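Exopolygalacturonate lyase (Vibrio vulnificus, PDB 5A29) probably cleaves pectate by beta-elimination, as a manganese-binding, probably exo-acting polysaccharide lyase of family 2. Local coordinates at residues A[80-85]-A[136-141]; A[128-133]-A[153-158]; A[157-162]-A[240-245]. All coordinates share one frame; numbering follows the deposited sequence.

Contact 1: A[80-85]-A[136-141]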
# COMPACT_ATOMS: atom_id res chain seq x y z
N THR A 80 3.11 22.83 10.57
CA THR A 80 1.86 22.09 10.46
C THR A 80 1.85 21.34 9.12
O THR A 80 2.04 21.96 8.07
CB THR A 80 0.67 23.08 10.50
OG1 THR A 80 0.73 23.76 11.77
CG2 THR A 80 -0.64 22.31 10.46
N ILE A 81 1.52 20.05 9.16
CA ILE A 81 1.73 19.16 7.97
C ILE A 81 0.51 19.15 7.06
O ILE A 81 -0.60 18.84 7.52
CB ILE A 81 2.01 17.70 8.42
CG1 ILE A 81 3.26 17.70 9.28
CG2 ILE A 81 2.15 16.77 7.17
CD1 ILE A 81 3.40 16.52 10.20
N SER A 82 0.69 19.50 5.79
CA SER A 82 -0.26 19.11 4.74
C SER A 82 0.48 18.27 3.63
O SER A 82 1.18 18.83 2.78
CB SER A 82 -0.85 20.36 4.13
OG SER A 82 -1.81 20.07 3.13
N ASN A 83 0.23 16.96 3.60
CA ASN A 83 0.93 16.07 2.63
C ASN A 83 -0.15 15.35 1.85
O ASN A 83 -0.76 14.43 2.36
CB ASN A 83 1.82 15.10 3.42
CG ASN A 83 2.77 14.32 2.50
OD1 ASN A 83 2.45 14.07 1.36
ND2 ASN A 83 3.90 13.93 3.02
N PHE A 84 -0.40 15.80 0.62
CA PHE A 84 -1.46 15.32 -0.21
C PHE A 84 -1.32 13.83 -0.51
O PHE A 84 -2.36 13.18 -0.71
CB PHE A 84 -1.51 16.15 -1.52
CG PHE A 84 -2.74 15.96 -2.37
CD1 PHE A 84 -4.04 16.15 -1.84
CD2 PHE A 84 -2.62 15.63 -3.71
CE1 PHE A 84 -5.17 16.05 -2.63
CE2 PHE A 84 -3.74 15.49 -4.51
CZ PHE A 84 -5.05 15.73 -3.98
N ALA A 85 -0.09 13.28 -0.42
CA ALA A 85 0.13 11.82 -0.63
C ALA A 85 -0.50 10.96 0.54
O ALA A 85 -0.72 9.75 0.39
CB ALA A 85 1.63 11.53 -0.74
N VAL A 136 3.69 20.29 2.34
CA VAL A 136 3.38 21.75 2.34
C VAL A 136 3.07 22.21 3.79
O VAL A 136 2.36 21.51 4.53
CB VAL A 136 2.21 22.03 1.42
CG1 VAL A 136 1.92 23.56 1.37
CG2 VAL A 136 2.55 21.59 -0.01
N ASN A 137 3.70 23.30 4.25
CA ASN A 137 3.37 23.93 5.54
C ASN A 137 1.92 24.45 5.46
O ASN A 137 1.59 25.32 4.63
CB ASN A 137 4.35 25.11 5.85
CG ASN A 137 4.23 25.59 7.30
OD1 ASN A 137 3.12 25.89 7.78
ND2 ASN A 137 5.34 25.60 8.02
N LEU A 138 1.00 23.88 6.28
CA LEU A 138 -0.44 24.24 6.12
C LEU A 138 -0.72 25.76 6.45
O LEU A 138 -1.62 26.41 5.87
CB LEU A 138 -1.31 23.35 7.07
CG LEU A 138 -2.84 23.48 6.90
CD1 LEU A 138 -3.38 22.84 5.64
CD2 LEU A 138 -3.55 22.84 8.10
N ASP A 139 0.09 26.30 7.35
CA ASP A 139 -0.08 27.69 7.82
C ASP A 139 0.65 28.71 6.96
O ASP A 139 0.21 29.85 6.88
CB ASP A 139 0.44 27.82 9.23
CG ASP A 139 -0.27 26.93 10.19
OD1 ASP A 139 -1.49 26.68 10.01
OD2 ASP A 139 0.38 26.44 11.13
N THR A 140 1.78 28.35 6.36
CA THR A 140 2.55 29.36 5.59
C THR A 140 2.54 29.09 4.10
O THR A 140 2.83 29.98 3.32
CB THR A 140 4.01 29.50 6.06
OG1 THR A 140 4.70 28.27 5.86
CG2 THR A 140 4.12 29.91 7.51
N LEU A 141 2.15 27.88 3.69
CA LEU A 141 2.19 27.43 2.27
C LEU A 141 3.60 27.29 1.70
O LEU A 141 3.76 27.04 0.52
CB LEU A 141 1.31 28.25 1.33
CG LEU A 141 -0.09 28.57 1.84
CD1 LEU A 141 -0.76 29.40 0.77
CD2 LEU A 141 -0.92 27.31 2.14
O HOH W 1 3.11 25.78 10.61
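Thr80 and Asp139 share a direct bond and a water at the point where strand 135-137 ends. The hydroxyl OG1 of Thr80 donates to OD2 of Asp139 over 2.8 Å, and it meets the carboxylate from above, 41° out of its plane. With OG1 beside the backbone nitrogen (chi1 -61°), hydroxyl and Thr80 N both face this corner, where one water accepts from Thr80 N and donates to Asp139 OD2 and to Asn137 OD1. The other carboxylate oxygen, Asp139 OD1, is bonded to Ser49 OG.

Before this corner the pairing is regular. Ser82 and Val136 form a hydrogen-bonded pair, with Ser82 N to Val136 O and Val136 N to Ser82 O both at 2.9 Å. Beyond the non-hydrogen-bonded pair Ile81/Asn137, Leu138 N donates to Thr80 O at 2.8 Å and 170°, although Leu138 has already left the strand. Asn137 makes that exit: its OD1 accepts from Asp139 N in the carbonyl plane and from Thr140 N above it, the first an Asx turn, the two together an Asx motif. Its ND2 is hydrogen-bonded to Glu144 OE2.

Apolar contact comes mainly from Leu138, whose CB lies 3.6 Å from Thr80 CG2. These are the middle strands of a four-stranded antiparallel sheet. Two donors on Asp139 OD2 and three on Asn137 OD1, water included, probably stabilise the carboxylate's negative charge and tie the turn after strand 135-137 to strand 78-82.

Contact 2: A[128-133]-A[153-158]. With MN (manganese (II) ion), chain C; SRT (S,R meso-tartaric acid), chain R; EDO (1,2-ethanediol), chain E; EDO (1,2-ethanediol), chain H.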
# COMPACT_ATOMS: atom_id res chain seq x y z
N PHE A 128 4.53 16.22 -8.06
CA PHE A 128 3.85 16.88 -6.94
C PHE A 128 4.79 17.09 -5.80
O PHE A 128 5.61 16.19 -5.42
CB PHE A 128 2.64 16.02 -6.43
CG PHE A 128 1.57 15.79 -7.44
CD1 PHE A 128 1.58 16.42 -8.68
CD2 PHE A 128 0.47 14.96 -7.13
CE1 PHE A 128 0.57 16.19 -9.61
CE2 PHE A 128 -0.55 14.73 -8.04
CZ PHE A 128 -0.51 15.36 -9.29
N TYR A 129 4.55 18.17 -5.05
CA TYR A 129 5.19 18.32 -3.74
C TYR A 129 4.45 17.55 -2.64
O TYR A 129 3.59 18.12 -1.95
CB TYR A 129 5.33 19.78 -3.32
CG TYR A 129 6.21 20.61 -4.30
CD1 TYR A 129 7.54 20.26 -4.51
CD2 TYR A 129 5.69 21.74 -4.97
CE1 TYR A 129 8.35 21.00 -5.39
CE2 TYR A 129 6.50 22.50 -5.86
CZ TYR A 129 7.82 22.12 -6.04
OH TYR A 129 8.66 22.82 -6.87
N TRP A 130 4.86 16.31 -2.40
CA TRP A 130 4.16 15.40 -1.47
C TRP A 130 5.07 14.20 -1.23
O TRP A 130 6.23 14.17 -1.73
CB TRP A 130 2.78 14.97 -2.06
CG TRP A 130 2.88 14.02 -3.25
CD1 TRP A 130 4.03 13.61 -3.91
CD2 TRP A 130 1.80 13.38 -3.92
NE1 TRP A 130 3.71 12.70 -4.89
CE2 TRP A 130 2.35 12.59 -4.97
CE3 TRP A 130 0.41 13.38 -3.73
CZ2 TRP A 130 1.56 11.81 -5.80
CZ3 TRP A 130 -0.37 12.63 -4.59
CH2 TRP A 130 0.20 11.84 -5.61
N GLY A 131 4.61 13.24 -0.43
CA GLY A 131 5.32 11.96 -0.31
C GLY A 131 6.20 11.90 0.92
O GLY A 131 6.04 12.67 1.88
N GLY A 132 7.09 10.93 0.91
CA GLY A 132 7.85 10.56 2.11
C GLY A 132 8.82 11.63 2.64
O GLY A 132 9.18 11.59 3.83
N HIS A 133 9.25 12.55 1.79
CA HIS A 133 10.33 13.52 2.18
C HIS A 133 9.98 14.89 1.70
O HIS A 133 10.87 15.75 1.57
CB HIS A 133 11.67 13.13 1.52
CG HIS A 133 12.28 11.85 2.00
ND1 HIS A 133 12.44 11.53 3.33
CD2 HIS A 133 12.81 10.82 1.31
CE1 HIS A 133 13.04 10.35 3.43
NE2 HIS A 133 13.27 9.90 2.22
N HIS A 153 11.18 13.68 -4.12
CA HIS A 153 9.88 13.00 -4.31
C HIS A 153 10.05 11.52 -3.99
O HIS A 153 10.83 10.84 -4.70
CB HIS A 153 9.48 13.18 -5.78
CG HIS A 153 8.22 12.45 -6.17
ND1 HIS A 153 8.22 11.18 -6.72
CD2 HIS A 153 6.92 12.83 -6.10
CE1 HIS A 153 6.97 10.80 -6.94
NE2 HIS A 153 6.16 11.80 -6.60
N GLU A 154 9.36 11.00 -2.95
CA GLU A 154 9.45 9.60 -2.59
C GLU A 154 8.02 8.99 -2.40
O GLU A 154 7.26 9.51 -1.58
CB GLU A 154 10.20 9.44 -1.27
CG GLU A 154 10.20 8.01 -0.68
CD GLU A 154 11.08 7.87 0.54
OE1 GLU A 154 12.33 8.00 0.39
OE2 GLU A 154 10.59 7.54 1.71
N LEU A 155 7.74 7.90 -3.09
CA LEU A 155 6.55 7.07 -2.86
C LEU A 155 6.97 5.65 -2.53
O LEU A 155 8.11 5.19 -2.84
CB LEU A 155 5.65 7.06 -4.10
CG LEU A 155 5.10 8.38 -4.65
CD1 LEU A 155 4.09 8.04 -5.72
CD2 LEU A 155 4.45 9.14 -3.52
N LYS A 156 6.06 4.92 -1.90
CA LYS A 156 6.32 3.55 -1.52
C LYS A 156 4.97 2.87 -1.28
O LYS A 156 4.43 2.97 -0.17
CB LYS A 156 7.17 3.50 -0.22
CG LYS A 156 7.65 2.09 0.19
CD LYS A 156 8.23 2.15 1.62
CE LYS A 156 8.63 0.77 2.15
NZ LYS A 156 9.34 0.82 3.49
N ASN A 157 4.46 2.19 -2.31
CA ASN A 157 3.10 1.59 -2.28
C ASN A 157 2.06 2.65 -1.85
O ASN A 157 1.21 2.38 -0.97
CB ASN A 157 3.02 0.36 -1.36
CG ASN A 157 3.74 -0.84 -1.92
OD1 ASN A 157 4.16 -0.83 -3.10
ND2 ASN A 157 3.94 -1.86 -1.08
N HIS A 158 2.14 3.85 -2.44
CA HIS A 158 1.17 4.93 -2.13
C HIS A 158 -0.12 4.79 -2.90
O HIS A 158 -1.21 5.06 -2.35
CB HIS A 158 1.73 6.28 -2.42
CG HIS A 158 2.53 6.87 -1.29
ND1 HIS A 158 3.79 6.42 -0.95
CD2 HIS A 158 2.27 7.93 -0.47
CE1 HIS A 158 4.27 7.14 0.06
NE2 HIS A 158 3.38 8.09 0.35
MN MN C . 13.86 7.94 1.66
O1 SRT R . 8.02 -0.14 5.49
O11 SRT R . 6.22 0.24 4.34
C1 SRT R . 6.81 -0.33 5.28
C2 SRT R . 6.12 -1.34 6.17
O2 SRT R . 5.52 -0.83 7.35
C3 SRT R . 5.19 -2.22 5.34
O3 SRT R . 6.14 -2.98 4.56
C4 SRT R . 4.28 -3.03 6.24
O4 SRT R . 3.15 -2.52 6.40
O41 SRT R . 4.67 -4.07 6.87
C1 EDO E . 9.31 4.29 -7.38
O1 EDO E . 8.01 3.83 -6.97
C2 EDO E . 10.04 4.52 -6.06
O2 EDO E . 9.45 5.68 -5.39
C1 EDO H . -4.07 3.91 -2.09
O1 EDO H . -5.24 3.04 -1.90
C2 EDO H . -4.16 5.43 -1.85
O2 EDO H . -3.35 5.99 -0.77
O HOH W 2 8.51 13.08 -1.09
O HOH W 3 12.60 7.15 3.37
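His133 and Glu154 meet through a metal: His133 NE2 binds the manganese at 2.1 Å and Glu154 OE1 binds it at 2.0 Å. The two ligand atoms lie close together because they share the ion, and the imidazole and carboxylate planes are turned 69° apart. Glu154 gets there with CG anti to its backbone nitrogen and its chain extended beyond. His196 also binds the ion, as does a water that donates to Glu154 OE2. In the second shell, His550 O holds His133 ND1 and Tyr548 OH pairs with Glu154 OE2, which probably helps fix how ring and carboxylate are turned.

One direct backbone bond and a water link the segments. Gly132 N donates to Glu154 O at 2.9 Å with an angle of 171°, and Gly131 CA makes a CA-H...O contact with the same oxygen at 3.4 Å. The water donates to Trp130 O and accepts from His133 N and Glu154 N.

Aromatic packing completes the contact. Trp130 and His153 lie side by side, rim to rim, with centroids 5.1 Å apart and planes at 29°. His153 is held at both nitrogens, ND1 by His184 and NE2 by Tyr176. Leu155 CD2 approaches Trp130 NE1 to 3.9 Å and also covers the centre of one His158 face.

Lys156 extends beyond this packing, its NZ bonded to tartrate O1 at 2.6 Å. Both segments are loops: 128-133 joins helix 105-120 to strand 135-137, while the loop 153-158 leads from strand 143-144 toward helix 162-168, with Leu155 packed on helix 170-184 and Lys156 on helix 234-250.

Contact 3: A[157-162]-A[240-245]. With EDO (1,2-ethanediol), chain H.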
# COMPACT_ATOMS: atom_id res chain seq x y z
N ASN A 157 4.46 2.19 -2.31
CA ASN A 157 3.10 1.59 -2.28
C ASN A 157 2.06 2.65 -1.85
O ASN A 157 1.21 2.38 -0.97
CB ASN A 157 3.02 0.36 -1.36
CG ASN A 157 3.74 -0.84 -1.92
OD1 ASN A 157 4.16 -0.83 -3.10
ND2 ASN A 157 3.94 -1.86 -1.08
N HIS A 158 2.14 3.85 -2.44
CA HIS A 158 1.17 4.93 -2.13
C HIS A 158 -0.12 4.79 -2.90
O HIS A 158 -1.21 5.06 -2.35
CB HIS A 158 1.73 6.28 -2.42
CG HIS A 158 2.53 6.87 -1.29
ND1 HIS A 158 3.79 6.42 -0.95
CD2 HIS A 158 2.27 7.93 -0.47
CE1 HIS A 158 4.27 7.14 0.06
NE2 HIS A 158 3.38 8.09 0.35
N TYR A 159 -0.03 4.31 -4.15
CA TYR A 159 -1.22 4.10 -5.02
C TYR A 159 -2.23 5.24 -4.99
O TYR A 159 -3.38 5.08 -4.48
CB TYR A 159 -1.90 2.80 -4.67
CG TYR A 159 -1.01 1.57 -4.55
CD1 TYR A 159 -0.02 1.28 -5.50
CD2 TYR A 159 -1.22 0.64 -3.50
CE1 TYR A 159 0.77 0.13 -5.36
CE2 TYR A 159 -0.47 -0.52 -3.40
CZ TYR A 159 0.53 -0.76 -4.35
OH TYR A 159 1.30 -1.92 -4.30
N PRO A 160 -1.83 6.41 -5.52
CA PRO A 160 -2.71 7.60 -5.59
C PRO A 160 -4.01 7.36 -6.31
O PRO A 160 -4.16 6.42 -7.13
CB PRO A 160 -1.87 8.63 -6.39
CG PRO A 160 -0.43 8.13 -6.29
CD PRO A 160 -0.52 6.63 -6.21
N TYR A 161 -4.95 8.28 -6.09
CA TYR A 161 -6.30 8.10 -6.62
C TYR A 161 -6.32 8.66 -8.05
O TYR A 161 -7.07 9.59 -8.38
CB TYR A 161 -7.26 8.85 -5.66
CG TYR A 161 -8.78 8.65 -5.86
CD1 TYR A 161 -9.32 7.65 -6.66
CD2 TYR A 161 -9.66 9.51 -5.16
CE1 TYR A 161 -10.70 7.50 -6.78
CE2 TYR A 161 -11.02 9.38 -5.28
CZ TYR A 161 -11.52 8.42 -6.07
OH TYR A 161 -12.89 8.35 -6.19
N TYR A 162 -5.55 8.03 -8.95
CA TYR A 162 -5.42 8.58 -10.31
C TYR A 162 -6.68 8.93 -11.08
O TYR A 162 -6.68 9.97 -11.72
CB TYR A 162 -4.50 7.68 -11.22
CG TYR A 162 -3.05 7.61 -10.73
CD1 TYR A 162 -2.23 8.74 -10.67
CD2 TYR A 162 -2.49 6.40 -10.31
CE1 TYR A 162 -0.91 8.68 -10.22
CE2 TYR A 162 -1.16 6.34 -9.90
CZ TYR A 162 -0.37 7.44 -9.87
OH TYR A 162 0.93 7.29 -9.37
N LEU A 240 4.94 2.20 -9.87
CA LEU A 240 5.23 2.51 -11.29
C LEU A 240 4.36 1.79 -12.29
O LEU A 240 3.88 2.41 -13.24
CB LEU A 240 6.73 2.27 -11.61
CG LEU A 240 7.61 3.35 -10.93
CD1 LEU A 240 9.08 2.87 -10.91
CD2 LEU A 240 7.52 4.74 -11.58
N ILE A 241 4.13 0.51 -12.04
CA ILE A 241 3.30 -0.36 -12.90
C ILE A 241 1.86 0.21 -12.86
O ILE A 241 1.26 0.42 -13.91
CB ILE A 241 3.29 -1.81 -12.37
CG1 ILE A 241 4.66 -2.51 -12.65
CG2 ILE A 241 2.24 -2.64 -13.05
CD1 ILE A 241 4.93 -3.66 -11.72
N TYR A 242 1.37 0.47 -11.64
CA TYR A 242 0.02 1.00 -11.47
C TYR A 242 -0.14 2.32 -12.27
O TYR A 242 -1.14 2.51 -12.98
CB TYR A 242 -0.31 1.18 -9.94
CG TYR A 242 -1.72 1.78 -9.70
CD1 TYR A 242 -2.87 1.17 -10.25
CD2 TYR A 242 -1.88 2.89 -8.87
CE1 TYR A 242 -4.14 1.73 -10.02
CE2 TYR A 242 -3.13 3.45 -8.66
CZ TYR A 242 -4.24 2.86 -9.21
OH TYR A 242 -5.49 3.49 -9.05
N ALA A 243 0.83 3.23 -12.14
CA ALA A 243 0.73 4.56 -12.76
C ALA A 243 0.72 4.45 -14.28
O ALA A 243 -0.11 5.07 -14.94
CB ALA A 243 1.80 5.49 -12.29
N ALA A 244 1.57 3.58 -14.83
CA ALA A 244 1.71 3.46 -16.31
C ALA A 244 0.42 2.89 -16.85
O ALA A 244 -0.13 3.38 -17.83
CB ALA A 244 2.84 2.52 -16.63
N TYR A 245 -0.15 1.92 -16.13
CA TYR A 245 -1.39 1.34 -16.63
C TYR A 245 -2.59 2.28 -16.49
O TYR A 245 -3.53 2.24 -17.29
CB TYR A 245 -1.66 0.04 -15.95
CG TYR A 245 -1.06 -1.17 -16.62
CD1 TYR A 245 -1.63 -1.68 -17.80
CD2 TYR A 245 0.06 -1.83 -16.06
CE1 TYR A 245 -1.13 -2.83 -18.41
CE2 TYR A 245 0.56 -3.01 -16.67
CZ TYR A 245 -0.05 -3.50 -17.83
OH TYR A 245 0.39 -4.68 -18.43
C1 EDO H . -4.07 3.91 -2.09
O1 EDO H . -5.24 3.04 -1.90
C2 EDO H . -4.16 5.43 -1.85
O2 EDO H . -3.35 5.99 -0.77
O HOH W 4 -7.03 4.86 -7.42
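Tyr162 and Tyr242 make the tight part of this contact, their side chains sliding past each other in opposite directions. Tyr162 CD2 comes to 3.4 Å from Tyr242 CE2, which sits at the edge of the Tyr162 ring and near its plane. The ring planes are 46° apart and the centroids 5.4 Å, so the pair is neither a stack nor a T-shape. Tyr242 is sent across to the loop by its first torsion, which sets CG anti to the backbone nitrogen (chi1 178°). Beside this pair, the far end of the Tyr162 ring rests on the helix, its OH 3.5 Å from Ala243 CB. Pro160 CB covers part of one Tyr162 face from within the loop.

Toward Tyr159 the fit is looser. Its CD1 and Tyr242 CD2 are 4.2 Å apart, and the two side chains cross obliquely. Tyr159 is tied to an earlier part of the same helix, where Ser238 OG is hydrogen-bonded to its hydroxyl and Asp239 OD1 to its backbone nitrogen.

The watered side lies at the phenol end of Tyr242. One water is hydrogen-bonded to Tyr242 OH at 2.6 Å and donates to Pro160 O over a longer 3.3 Å. Pro160 O itself lies at the edge of the Tyr242 ring, in its plane, 3.5 Å from CE2. The water thus spans from phenol to carbonyl at the rim of the ring.

This joins the loop leading into helix 162-168, whose N-cap is Tyr161, to helix 234-250. Direct contact is mostly van der Waals packing, with Pro160 O at the ring edge and the water as the polar elements. Lacking any direct hydrogen bond between the segments, the contact rests on rings and the Ala243 methyl, and a water bridges the phenol to Pro160 O.

How the contacts relate
All three contacts are buried, but they differ in depth: contact 1 lies about 22 Å from the centre of the chain, contact 2 about 13 Å and contact 3 about 10 Å, measured between centres. The chemistry changes with place: strand pairing with a carboxylate in contact 1, metal ligation and loop packing in contact 2, tyrosine packing on a helix in contact 3. They also touch. Asn83 of contact 1 probably donates from ND2 to Gly131 O of contact 2 at 2.7 Å, Trp130 CH2 packs on Pro160 CG at 3.8 Å, and contacts 2 and 3 share Asn157 and His158. Of the three, contact 2 alone contains manganese ligands.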